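Local coordinates for protein inorganic pyrophosphatase (Thermus thermophilus, PDB 2PRD) that catalyses the hydrolysis of inorganic pyrophosphate to two phosphate ions, with magnesium as cofactor, at residues V87-G91 with L115-I121; S26-Y30 with L41-L45; L3-V8 with F57-T61; A12-V16 with L162-R166. One frame throughout, in Å; residues are numbered along the deposited sequence.

Three of the four contacts form one continuous region, and the fourth stands apart, at the predicted substrate site. Contacts 1 and 4 meet where strands 84-97 and 15-22 are neighbours: Val87 N lies 2.8 Å from Val16 O, a probable hydrogen bond. Contact 4 also touches contact 3, with Ile58 CD1 3.7 Å from Val16 CG2, so Val16 belongs to a core shared by both. Contact 2 lies across the chain's centre from contacts 1 and 4, its centre about 26 Å from that of contact 1. It carries two predicted substrate-binding residues and a sulfate. Contact 3 comes nearest to it, about 8 Å between closest atoms, and Phe57 borders the predicted magnesium ligand Asp70.

Contact 1: residues V87-G91 with L115-I121; sequences VRVVG and LDHIQDI
The guanidinium of Arg88 and the amide of Gln119 lie nearly parallel, their planes 8° apart, with Gln119 NE2 over one guanidinium face, offset toward its rim. At the edge of the same group, in its plane, come the carbonyl ends of Leu115 and Ile118 and a water. Strand 84-97 of the central beta sheet is tied to the loop before helix 126-138, where Leu115 to Ile118 make a type I turn. Arginine suits this place because its flat group offers several N-H bonds: Arg88 NH2 gives a good bond to Ile118 O (2.9 Å, 156° at the hydrogen), and NE adds a weak one to that oxygen. NH2 also donates to the water, which lies 3.0 Å from Asp116 OD1. Arg88 CG stands opposite the backbone N (chi1 172°) and the chain bends at chi3, bringing the guanidinium to the loop. The bond from Gln119 NE2 to Asp116 O, 2.8 Å, sets the turn of the amide; toward the guanidinium NE2 meets only donors, so the groups stack. A leucine in place of Arg88 would probably leave Ile118 O without its side-chain donors and the Gln119 amide without the flat surface it lies on. Farther along, Val90 sets CG1 against Gln119 O at 3.7 Å, its CB directed toward the loop. Val90 and Gly91 face Ile106 in a classic beta bulge, and at Gly91 a side-chain carbon would collide with Ile121 CD1. Asp120 OD1, which also accepts from Arg158 N, takes the N-H of Ile121 on the carboxylate's anti side, Ile121 N standing 2.9 Å away.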
loop_
_atom_site.group_PDB
_atom_site.type_symbol
_atom_site.label_atom_id
_atom_site.label_comp_id
_atom_site.label_asym_id
_atom_site.label_seq_id
_atom_site.Cartn_x
_atom_site.Cartn_y
_atom_site.Cartn_z
ATOM N N VAL A 87 14.703 20.145 -6.470
ATOM C CA VAL A 87 15.623 19.024 -6.648
ATOM C C VAL A 87 17.039 19.534 -6.723
ATOM O O VAL A 87 17.318 20.453 -7.475
ATOM C CB VAL A 87 15.207 18.345 -7.976
ATOM C CG1 VAL A 87 16.273 17.349 -8.415
ATOM C CG2 VAL A 87 13.919 17.544 -7.742
ATOM N N ARG A 88 17.909 18.880 -5.964
ATOM C CA ARG A 88 19.339 19.144 -6.015
ATOM C C ARG A 88 20.000 18.245 -7.050
ATOM O O ARG A 88 20.052 17.012 -6.962
ATOM C CB ARG A 88 19.945 19.007 -4.623
ATOM C CG ARG A 88 21.457 19.082 -4.595
ATOM C CD ARG A 88 22.012 19.390 -3.204
ATOM N NE ARG A 88 22.280 18.073 -2.612
ATOM C CZ ARG A 88 21.373 17.771 -1.663
ATOM N NH1 ARG A 88 20.477 18.710 -1.443
ATOM N NH2 ARG A 88 21.468 16.641 -1.047
ATOM N N VAL A 89 20.619 18.898 -8.067
ATOM C CA VAL A 89 21.341 18.229 -9.163
ATOM C C VAL A 89 22.683 17.646 -8.769
ATOM O O VAL A 89 23.614 18.398 -8.432
ATOM C CB VAL A 89 21.581 19.185 -10.358
ATOM C CG1 VAL A 89 22.136 18.430 -11.555
ATOM C CG2 VAL A 89 20.255 19.843 -10.723
ATOM N N VAL A 90 22.825 16.341 -8.928
ATOM C CA VAL A 90 24.138 15.749 -8.553
ATOM C C VAL A 90 24.800 14.993 -9.669
ATOM O O VAL A 90 25.956 14.558 -9.468
ATOM C CB VAL A 90 23.909 14.867 -7.297
ATOM C CG1 VAL A 90 23.184 15.673 -6.222
ATOM C CG2 VAL A 90 23.097 13.630 -7.627
ATOM N N GLY A 91 24.200 14.813 -10.843
ATOM C CA GLY A 91 24.777 14.038 -11.924
ATOM C C GLY A 91 23.986 13.910 -13.202
ATOM O O GLY A 91 22.910 14.472 -13.324
ATOM N N LEU A 115 18.736 12.882 2.913
ATOM C CA LEU A 115 19.548 12.782 1.673
ATOM C C LEU A 115 20.616 13.836 1.532
ATOM O O LEU A 115 21.255 13.920 0.457
ATOM C CB LEU A 115 18.600 12.849 0.461
ATOM C CG LEU A 115 17.414 11.880 0.490
ATOM C CD1 LEU A 115 16.356 12.237 -0.562
ATOM C CD2 LEU A 115 17.938 10.476 0.248
ATOM N N ASP A 116 20.769 14.652 2.559
ATOM C CA ASP A 116 21.719 15.766 2.558
ATOM C C ASP A 116 23.127 15.350 2.210
ATOM O O ASP A 116 23.948 16.185 1.806
ATOM C CB ASP A 116 21.773 16.441 3.924
ATOM C CG ASP A 116 20.664 17.423 4.117
ATOM O OD1 ASP A 116 19.938 17.679 3.142
ATOM O OD2 ASP A 116 20.486 17.898 5.259
ATOM N N HIS A 117 23.397 14.079 2.367
ATOM C CA HIS A 117 24.714 13.504 2.105
ATOM C C HIS A 117 25.040 13.188 0.652
ATOM O O HIS A 117 26.214 12.921 0.308
ATOM C CB HIS A 117 24.829 12.231 2.972
ATOM C CG HIS A 117 23.722 11.253 2.649
ATOM N ND1 HIS A 117 24.041 10.126 1.893
ATOM C CD2 HIS A 117 22.390 11.239 2.894
ATOM C CE1 HIS A 117 22.936 9.428 1.691
ATOM N NE2 HIS A 117 21.922 10.082 2.277
ATOM N N ILE A 118 24.059 13.203 -0.239
ATOM C CA ILE A 118 24.215 12.962 -1.672
ATOM C C ILE A 118 24.421 14.312 -2.340
ATOM O O ILE A 118 23.498 15.093 -2.440
ATOM C CB ILE A 118 22.983 12.219 -2.220
ATOM C CG1 ILE A 118 22.817 10.997 -1.323
ATOM C CG2 ILE A 118 23.331 11.843 -3.650
ATOM C CD1 ILE A 118 21.673 10.056 -1.552
ATOM N N GLN A 119 25.693 14.556 -2.685
ATOM C CA GLN A 119 26.081 15.841 -3.241
ATOM C C GLN A 119 26.691 15.743 -4.610
ATOM O O GLN A 119 26.665 16.740 -5.372
ATOM C CB GLN A 119 26.875 16.570 -2.143
ATOM C CG GLN A 119 26.124 16.927 -0.858
ATOM C CD GLN A 119 25.367 18.227 -0.752
ATOM O OE1 GLN A 119 25.666 19.278 -1.375
ATOM N NE2 GLN A 119 24.286 18.311 0.093
ATOM N N ASP A 120 27.133 14.550 -4.988
ATOM C CA ASP A 120 27.724 14.373 -6.330
ATOM C C ASP A 120 27.362 12.954 -6.726
ATOM O O ASP A 120 26.862 12.263 -5.828
ATOM C CB ASP A 120 29.197 14.670 -6.330
ATOM C CG ASP A 120 29.768 15.196 -7.618
ATOM O OD1 ASP A 120 29.260 14.940 -8.731
ATOM O OD2 ASP A 120 30.835 15.873 -7.542
ATOM N N ILE A 121 27.630 12.623 -7.975
ATOM C CA ILE A 121 27.255 11.307 -8.512
ATOM C C ILE A 121 27.945 10.185 -7.778
ATOM O O ILE A 121 27.403 9.092 -7.564
ATOM C CB ILE A 121 27.405 11.298 -10.028
ATOM C CG1 ILE A 121 26.622 10.174 -10.706
ATOM C CG2 ILE A 121 28.870 11.181 -10.473
ATOM C CD1 ILE A 121 25.119 10.323 -10.512
HETATM O O HOH W 1 18.776 16.648 0.582
#

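Contact 2: residues S26-Y30 with L41-L45; sequences SGNKY and LDRVL. With SO4 (sulfate ion), chain B.
Lys29 and Arg43 face each other as a hydrogen-bonded pair in the antiparallel hairpin of strands 28-33 and 38-44, and the contact is tightest along their backbones. Lys29 N donates to Arg43 O at 2.8 Å, while Lys29 O is gripped by two donors, Asp42 N and Arg43 N. Two residues thus sit opposite one, a classic beta bulge. Leu45 N closes the loop end on Gly27 O at 3.0 Å, and Ser26 OG accepts from Asn28 N in an ST turn. The face bearing Asn28, Tyr30, Leu41 and Val44 is buried: Leu41 CD1 meets Tyr30 CE1 at 3.8 Å.

The face of Lys29 and Arg43 is looser, and Lys29, with Asp42 at the bulge, is partly exposed. Two basic side chains reach out to a sulfate, probably from the crystallisation liquor. Arg43 starts from the crowded position, chi1 75°, and runs extended from CG to NE, which carries its guanidinium under Lys29 CG and edge-on to the anion. Arg43 NH1 meets sulfate O4 at 2.9 Å and Arg43 NH2 meets sulfate O2 at 3.1 Å, the latter bond practically straight (179°). Lys29 NZ adds a weak bond to O3. Asp42 OD2 lies in the guanidinium plane as salt-bridge partner of NH1 and, with the sulfate and Glu143, which pairs with NE, would restrict the group's rotation. Both basic residues are predicted to bind substrate, so the sulfate probably mimics a phosphate group. Tyr139 OH and Lys140 NZ also bond the sulfate. The hairpin's buried face packs on a neighbouring subunit, where Leu41 meets Val109 on strand 101-109.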
loop_
_atom_site.group_PDB
_atom_site.type_symbol
_atom_site.label_atom_id
_atom_site.label_comp_id
_atom_site.label_asym_id
_atom_site.label_seq_id
_atom_site.Cartn_x
_atom_site.Cartn_y
_atom_site.Cartn_z
ATOM N N SER A 26 6.202 3.135 -9.486
ATOM C CA SER A 26 5.051 3.039 -10.383
ATOM C C SER A 26 5.372 2.471 -11.734
ATOM O O SER A 26 6.465 2.651 -12.322
ATOM C CB SER A 26 4.465 4.481 -10.493
ATOM O OG SER A 26 3.378 4.401 -11.419
ATOM N N GLY A 27 4.411 1.724 -12.262
ATOM C CA GLY A 27 4.453 1.082 -13.574
ATOM C C GLY A 27 3.524 1.803 -14.540
ATOM O O GLY A 27 3.403 1.427 -15.717
ATOM N N ASN A 28 2.871 2.847 -14.054
ATOM C CA ASN A 28 1.947 3.698 -14.821
ATOM C C ASN A 28 2.750 4.890 -15.331
ATOM O O ASN A 28 3.161 5.793 -14.598
ATOM C CB ASN A 28 0.717 4.120 -14.046
ATOM C CG ASN A 28 -0.419 3.143 -14.012
ATOM O OD1 ASN A 28 -0.615 2.254 -14.839
ATOM N ND2 ASN A 28 -1.328 3.359 -13.056
ATOM N N LYS A 29 3.068 4.851 -16.640
ATOM C CA LYS A 29 3.888 5.919 -17.215
ATOM C C LYS A 29 3.044 7.122 -17.606
ATOM O O LYS A 29 2.580 7.130 -18.728
ATOM C CB LYS A 29 4.616 5.363 -18.443
ATOM C CG LYS A 29 5.979 5.908 -18.732
ATOM C CD LYS A 29 5.969 7.328 -19.273
ATOM C CE LYS A 29 7.374 7.740 -19.740
ATOM N NZ LYS A 29 7.449 9.238 -19.897
ATOM N N TYR A 30 2.911 8.073 -16.729
ATOM C CA TYR A 30 2.164 9.293 -16.929
ATOM C C TYR A 30 3.057 10.377 -17.550
ATOM O O TYR A 30 4.268 10.334 -17.403
ATOM C CB TYR A 30 1.717 9.921 -15.586
ATOM C CG TYR A 30 0.748 9.083 -14.811
ATOM C CD1 TYR A 30 -0.522 8.843 -15.359
ATOM C CD2 TYR A 30 1.051 8.572 -13.553
ATOM C CE1 TYR A 30 -1.446 8.087 -14.647
ATOM C CE2 TYR A 30 0.159 7.751 -12.883
ATOM C CZ TYR A 30 -1.086 7.538 -13.448
ATOM O OH TYR A 30 -2.037 6.811 -12.747
ATOM N N LEU A 41 -2.143 9.364 -19.335
ATOM C CA LEU A 41 -1.366 8.102 -19.202
ATOM C C LEU A 41 -0.807 7.821 -20.586
ATOM O O LEU A 41 -1.578 7.664 -21.525
ATOM C CB LEU A 41 -2.244 6.957 -18.763
ATOM C CG LEU A 41 -1.448 5.627 -18.759
ATOM C CD1 LEU A 41 -0.929 5.496 -17.312
ATOM C CD2 LEU A 41 -2.334 4.504 -19.186
ATOM N N ASP A 42 0.514 7.816 -20.632
ATOM C CA ASP A 42 1.162 7.545 -21.924
ATOM C C ASP A 42 1.085 6.053 -22.151
ATOM O O ASP A 42 0.711 5.561 -23.231
ATOM C CB ASP A 42 2.580 8.102 -21.809
ATOM C CG ASP A 42 3.246 7.788 -23.145
ATOM O OD1 ASP A 42 2.836 8.411 -24.156
ATOM O OD2 ASP A 42 4.096 6.887 -23.125
ATOM N N ARG A 43 1.364 5.274 -21.090
ATOM C CA ARG A 43 1.248 3.818 -21.257
ATOM C C ARG A 43 1.604 3.168 -19.932
ATOM O O ARG A 43 2.165 3.867 -19.106
ATOM C CB ARG A 43 2.258 3.301 -22.283
ATOM C CG ARG A 43 3.702 3.225 -21.780
ATOM C CD ARG A 43 4.673 2.966 -22.899
ATOM N NE ARG A 43 6.071 2.876 -22.506
ATOM C CZ ARG A 43 6.948 3.848 -22.341
ATOM N NH1 ARG A 43 6.626 5.139 -22.531
ATOM N NH2 ARG A 43 8.203 3.628 -22.011
ATOM N N VAL A 44 1.292 1.902 -19.853
ATOM C CA VAL A 44 1.629 1.030 -18.714
ATOM C C VAL A 44 2.834 0.221 -19.178
ATOM O O VAL A 44 2.784 -0.345 -20.262
ATOM C CB VAL A 44 0.456 0.129 -18.334
ATOM C CG1 VAL A 44 0.707 -0.735 -17.107
ATOM C CG2 VAL A 44 -0.783 0.970 -18.064
ATOM N N LEU A 45 3.917 0.237 -18.420
ATOM C CA LEU A 45 5.138 -0.514 -18.799
ATOM C C LEU A 45 4.732 -1.980 -18.987
ATOM O O LEU A 45 4.035 -2.499 -18.123
ATOM C CB LEU A 45 6.181 -0.359 -17.710
ATOM C CG LEU A 45 6.724 0.983 -17.299
ATOM C CD1 LEU A 45 7.756 0.778 -16.173
ATOM C CD2 LEU A 45 7.383 1.722 -18.474
HETATM S S SO4 B . 9.930 7.318 -22.404
HETATM O O1 SO4 B . 10.652 7.288 -23.719
HETATM O O2 SO4 B . 10.191 6.018 -21.689
HETATM O O3 SO4 B . 10.130 8.493 -21.512
HETATM O O4 SO4 B . 8.454 7.349 -22.788
#

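Contact 3: residues L3-V8 with F57-T61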
loop_
_atom_site.group_PDB
_atom_site.type_symbol
_atom_site.label_atom_id
_atom_site.label_comp_id
_atom_site.label_asym_id
_atom_site.label_seq_id
_atom_site.Cartn_x
_atom_site.Cartn_y
_atom_site.Cartn_z
ATOM N N LEU A 3 2.451 23.624 -16.650
ATOM C CA LEU A 3 3.572 23.155 -15.841
ATOM C C LEU A 3 4.865 23.270 -16.580
ATOM O O LEU A 3 5.892 23.594 -15.937
ATOM C CB LEU A 3 3.190 21.808 -15.230
ATOM C CG LEU A 3 1.815 21.805 -14.510
ATOM C CD1 LEU A 3 1.533 20.408 -13.995
ATOM C CD2 LEU A 3 1.789 22.828 -13.421
ATOM N N LYS A 4 4.867 23.172 -17.916
ATOM C CA LYS A 4 6.105 23.260 -18.681
ATOM C C LYS A 4 6.756 24.610 -18.680
ATOM O O LYS A 4 7.925 24.699 -19.109
ATOM C CB LYS A 4 5.866 22.786 -20.118
ATOM C CG LYS A 4 5.692 21.252 -20.087
ATOM C CD LYS A 4 5.398 20.785 -21.513
ATOM C CE LYS A 4 5.778 21.943 -22.436
ATOM N NZ LYS A 4 6.586 21.422 -23.592
ATOM N N SER A 5 6.012 25.609 -18.249
ATOM C CA SER A 5 6.513 26.985 -18.259
ATOM C C SER A 5 6.649 27.611 -16.887
ATOM O O SER A 5 6.863 28.831 -16.811
ATOM C CB SER A 5 5.747 27.880 -19.217
ATOM O OG SER A 5 4.370 27.951 -18.899
ATOM N N LEU A 6 6.537 26.783 -15.852
ATOM C CA LEU A 6 6.773 27.257 -14.491
ATOM C C LEU A 6 8.241 27.698 -14.458
ATOM O O LEU A 6 9.023 27.242 -15.293
ATOM C CB LEU A 6 6.654 26.024 -13.590
ATOM C CG LEU A 6 5.203 25.605 -13.309
ATOM C CD1 LEU A 6 5.207 24.745 -12.053
ATOM C CD2 LEU A 6 4.362 26.824 -13.060
ATOM N N PRO A 7 8.571 28.553 -13.512
ATOM C CA PRO A 7 9.937 29.054 -13.348
ATOM C C PRO A 7 10.827 27.900 -12.927
ATOM O O PRO A 7 10.335 27.054 -12.171
ATOM C CB PRO A 7 9.826 30.070 -12.221
ATOM C CG PRO A 7 8.367 30.367 -12.074
ATOM C CD PRO A 7 7.629 29.131 -12.534
ATOM N N VAL A 8 12.068 27.934 -13.375
ATOM C CA VAL A 8 13.000 26.857 -13.057
ATOM C C VAL A 8 13.512 26.939 -11.636
ATOM O O VAL A 8 14.080 25.952 -11.129
ATOM C CB VAL A 8 14.182 26.804 -14.039
ATOM C CG1 VAL A 8 14.988 28.073 -13.896
ATOM C CG2 VAL A 8 15.037 25.581 -13.722
ATOM N N PHE A 57 10.177 16.420 -15.360
ATOM C CA PHE A 57 10.959 17.314 -16.228
ATOM C C PHE A 57 11.271 18.612 -15.559
ATOM O O PHE A 57 10.538 18.930 -14.606
ATOM C CB PHE A 57 10.119 17.535 -17.521
ATOM C CG PHE A 57 8.866 18.347 -17.364
ATOM C CD1 PHE A 57 8.873 19.736 -17.322
ATOM C CD2 PHE A 57 7.625 17.727 -17.282
ATOM C CE1 PHE A 57 7.730 20.467 -17.157
ATOM C CE2 PHE A 57 6.459 18.449 -17.111
ATOM C CZ PHE A 57 6.496 19.828 -17.072
ATOM N N ILE A 58 12.279 19.357 -16.055
ATOM C CA ILE A 58 12.568 20.695 -15.464
ATOM C C ILE A 58 11.791 21.748 -16.212
ATOM O O ILE A 58 12.011 21.837 -17.426
ATOM C CB ILE A 58 14.091 20.975 -15.460
ATOM C CG1 ILE A 58 14.847 19.867 -14.706
ATOM C CG2 ILE A 58 14.297 22.329 -14.753
ATOM C CD1 ILE A 58 16.346 20.115 -14.519
ATOM N N PRO A 59 10.859 22.496 -15.634
ATOM C CA PRO A 59 10.093 23.496 -16.359
ATOM C C PRO A 59 10.973 24.622 -16.899
ATOM O O PRO A 59 11.991 24.966 -16.263
ATOM C CB PRO A 59 9.037 23.926 -15.350
ATOM C CG PRO A 59 9.682 23.653 -14.013
ATOM C CD PRO A 59 10.492 22.413 -14.209
ATOM N N SER A 60 10.628 25.167 -18.074
ATOM C CA SER A 60 11.390 26.253 -18.676
ATOM C C SER A 60 12.806 25.900 -19.096
ATOM O O SER A 60 13.755 26.645 -18.798
ATOM C CB SER A 60 11.558 27.397 -17.671
ATOM O OG SER A 60 10.266 28.005 -17.500
ATOM N N THR A 61 12.921 24.754 -19.718
ATOM C CA THR A 61 14.202 24.261 -20.230
ATOM C C THR A 61 13.803 23.614 -21.570
ATOM O O THR A 61 12.611 23.328 -21.795
ATOM C CB THR A 61 14.990 23.286 -19.391
ATOM O OG1 THR A 61 14.226 22.090 -19.162
ATOM C CG2 THR A 61 15.408 23.839 -18.038
#
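Pro59 wedges into the bend of residues 3-8, and its ring can be followed outward atom by atom. CB faces two backbone oxygens set about at a right angle, 3.2 Å from Leu3 O and 3.3 Å from Leu6 O, and also rests on Leu6 CB at 3.6 Å. CG, the outer carbon, touches Leu6 CB again and comes near Pro7 O. A compact ring with no N-H of its own fits such a seat, leaving the polar work to Ser60. Ser60 N donates to Lys4 O at 2.9 Å, and Ser60 OG, beside its own backbone N at chi1 -70°, donates to Leu6 O at 2.6 Å. Each donor stands above its carbonyl plane, by 38° and 39°. On one flank Lys4 CG lies 3.4 Å from Phe57 CZ, with the Leu3 carbonyl at the ring's edge; on the other, Val8 CG2 presses Ile58 CG2 at 3.5 Å, tighter than usual. The contact thus brings the N-terminal loop up against the end of strand 54-57, where Phe57 neighbours Asp70, a predicted magnesium ligand. Two hydrogen bonds, both to backbone carbonyls, set the alignment, so it depends little on side chains of residues 3-8, while aliphatic carbons supply the close fit.

Contact 4: residues A12-V16 with L162-R166; sequences APEVV and LEEVR
Pro13 sets the CG corner of its ring over one flat face of the Arg166 guanidinium, 3.5 Å above the centre of the group. The C-terminal helix 158-173 packs on the turn leading into strand 15-22 and on the first residues of that strand: Leu162 and, three and four residues on, Val165 and Arg166 share one side of the helix. Pro13 follows a cis peptide bond, which makes a compact bend, and its CB is directed toward the helix. The arginine chain, extended from CG to NE, crosses the ring obliquely. Glu14 bends at chi2 to bring OE2 within 4.2 Å of Arg166 NH2, beyond a salt bridge, their carboxylate and guanidinium planes 69° apart. Leu162 crosses Glu14 at about a right angle and lays CD2 on the backbone, 3.3 Å from Pro13 O. Replacing Pro13 by a glycine would probably open a gap beside Val165 and leave the Arg166 guanidinium freer to turn without the ring against its face. A short branched valine suits the buried side. With CG1 anti to the backbone N (chi1 -178°), Val165 places that methyl 3.9 Å from both Pro13 CB and Val16 CG1.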
loop_
_atom_site.group_PDB
_atom_site.type_symbol
_atom_site.label_atom_id
_atom_site.label_comp_id
_atom_site.label_asym_id
_atom_site.label_seq_id
_atom_site.Cartn_x
_atom_site.Cartn_y
_atom_site.Cartn_z
ATOM N N ALA A 12 18.732 27.873 -9.185
ATOM C CA ALA A 12 19.136 27.178 -10.406
ATOM C C ALA A 12 20.489 27.759 -10.803
ATOM O O ALA A 12 20.729 28.951 -10.584
ATOM C CB ALA A 12 18.132 27.396 -11.530
ATOM N N PRO A 13 21.344 26.956 -11.363
ATOM C CA PRO A 13 21.151 25.546 -11.676
ATOM C C PRO A 13 21.429 24.536 -10.595
ATOM O O PRO A 13 21.154 23.356 -10.848
ATOM C CB PRO A 13 22.161 25.391 -12.859
ATOM C CG PRO A 13 23.332 26.200 -12.372
ATOM C CD PRO A 13 22.663 27.471 -11.796
ATOM N N GLU A 14 21.950 24.926 -9.453
ATOM C CA GLU A 14 22.281 23.975 -8.381
ATOM C C GLU A 14 21.063 23.252 -7.820
ATOM O O GLU A 14 21.174 22.047 -7.507
ATOM C CB GLU A 14 23.047 24.654 -7.260
ATOM C CG GLU A 14 24.450 25.127 -7.530
ATOM C CD GLU A 14 24.659 26.265 -8.492
ATOM O OE1 GLU A 14 23.756 27.109 -8.722
ATOM O OE2 GLU A 14 25.800 26.329 -9.060
ATOM N N VAL A 15 19.982 23.989 -7.642
ATOM C CA VAL A 15 18.705 23.487 -7.129
ATOM C C VAL A 15 17.643 23.977 -8.099
ATOM O O VAL A 15 17.583 25.161 -8.425
ATOM C CB VAL A 15 18.433 23.869 -5.677
ATOM C CG1 VAL A 15 17.111 23.244 -5.179
ATOM C CG2 VAL A 15 19.494 23.307 -4.705
ATOM N N VAL A 16 16.901 23.034 -8.698
ATOM C CA VAL A 16 15.894 23.369 -9.700
ATOM C C VAL A 16 14.502 22.869 -9.356
ATOM O O VAL A 16 14.345 21.983 -8.517
ATOM C CB VAL A 16 16.316 22.809 -11.068
ATOM C CG1 VAL A 16 17.650 23.359 -11.614
ATOM C CG2 VAL A 16 16.415 21.306 -11.039
ATOM N N LEU A 162 25.356 20.449 -14.275
ATOM C CA LEU A 162 25.042 21.873 -14.136
ATOM C C LEU A 162 25.196 22.607 -15.460
ATOM O O LEU A 162 24.409 23.489 -15.801
ATOM C CB LEU A 162 25.793 22.536 -12.993
ATOM C CG LEU A 162 25.596 21.971 -11.588
ATOM C CD1 LEU A 162 26.570 22.633 -10.634
ATOM C CD2 LEU A 162 24.181 22.063 -11.067
ATOM N N GLU A 163 26.196 22.209 -16.200
ATOM C CA GLU A 163 26.479 22.768 -17.523
ATOM C C GLU A 163 25.329 22.454 -18.453
ATOM O O GLU A 163 24.988 23.307 -19.276
ATOM C CB GLU A 163 27.792 22.231 -18.076
ATOM C CG GLU A 163 29.046 22.909 -17.549
ATOM C CD GLU A 163 28.899 24.428 -17.560
ATOM O OE1 GLU A 163 28.407 25.000 -18.567
ATOM O OE2 GLU A 163 29.272 25.060 -16.540
ATOM N N GLU A 164 24.743 21.289 -18.347
ATOM C CA GLU A 164 23.621 20.909 -19.246
ATOM C C GLU A 164 22.376 21.630 -18.783
ATOM O O GLU A 164 21.541 22.103 -19.570
ATOM C CB GLU A 164 23.468 19.402 -19.218
ATOM C CG GLU A 164 22.181 18.879 -19.836
ATOM C CD GLU A 164 22.328 18.705 -21.334
ATOM O OE1 GLU A 164 23.463 18.899 -21.820
ATOM O OE2 GLU A 164 21.335 18.356 -22.001
ATOM N N VAL A 165 22.254 21.693 -17.449
ATOM C CA VAL A 165 21.061 22.454 -16.947
ATOM C C VAL A 165 21.084 23.864 -17.472
ATOM O O VAL A 165 20.099 24.397 -18.031
ATOM C CB VAL A 165 21.056 22.299 -15.446
ATOM C CG1 VAL A 165 19.834 23.004 -14.877
ATOM C CG2 VAL A 165 21.043 20.799 -15.092
ATOM N N ARG A 166 22.209 24.564 -17.274
ATOM C CA ARG A 166 22.437 25.931 -17.724
ATOM C C ARG A 166 22.158 26.092 -19.219
ATOM O O ARG A 166 21.602 27.104 -19.660
ATOM C CB ARG A 166 23.911 26.303 -17.544
ATOM C CG ARG A 166 24.324 26.880 -16.267
ATOM C CD ARG A 166 25.729 27.464 -16.172
ATOM N NE ARG A 166 25.809 28.105 -14.845
ATOM C CZ ARG A 166 26.255 27.670 -13.695
ATOM N NH1 ARG A 166 26.777 26.454 -13.554
ATOM N NH2 ARG A 166 26.177 28.460 -12.602
#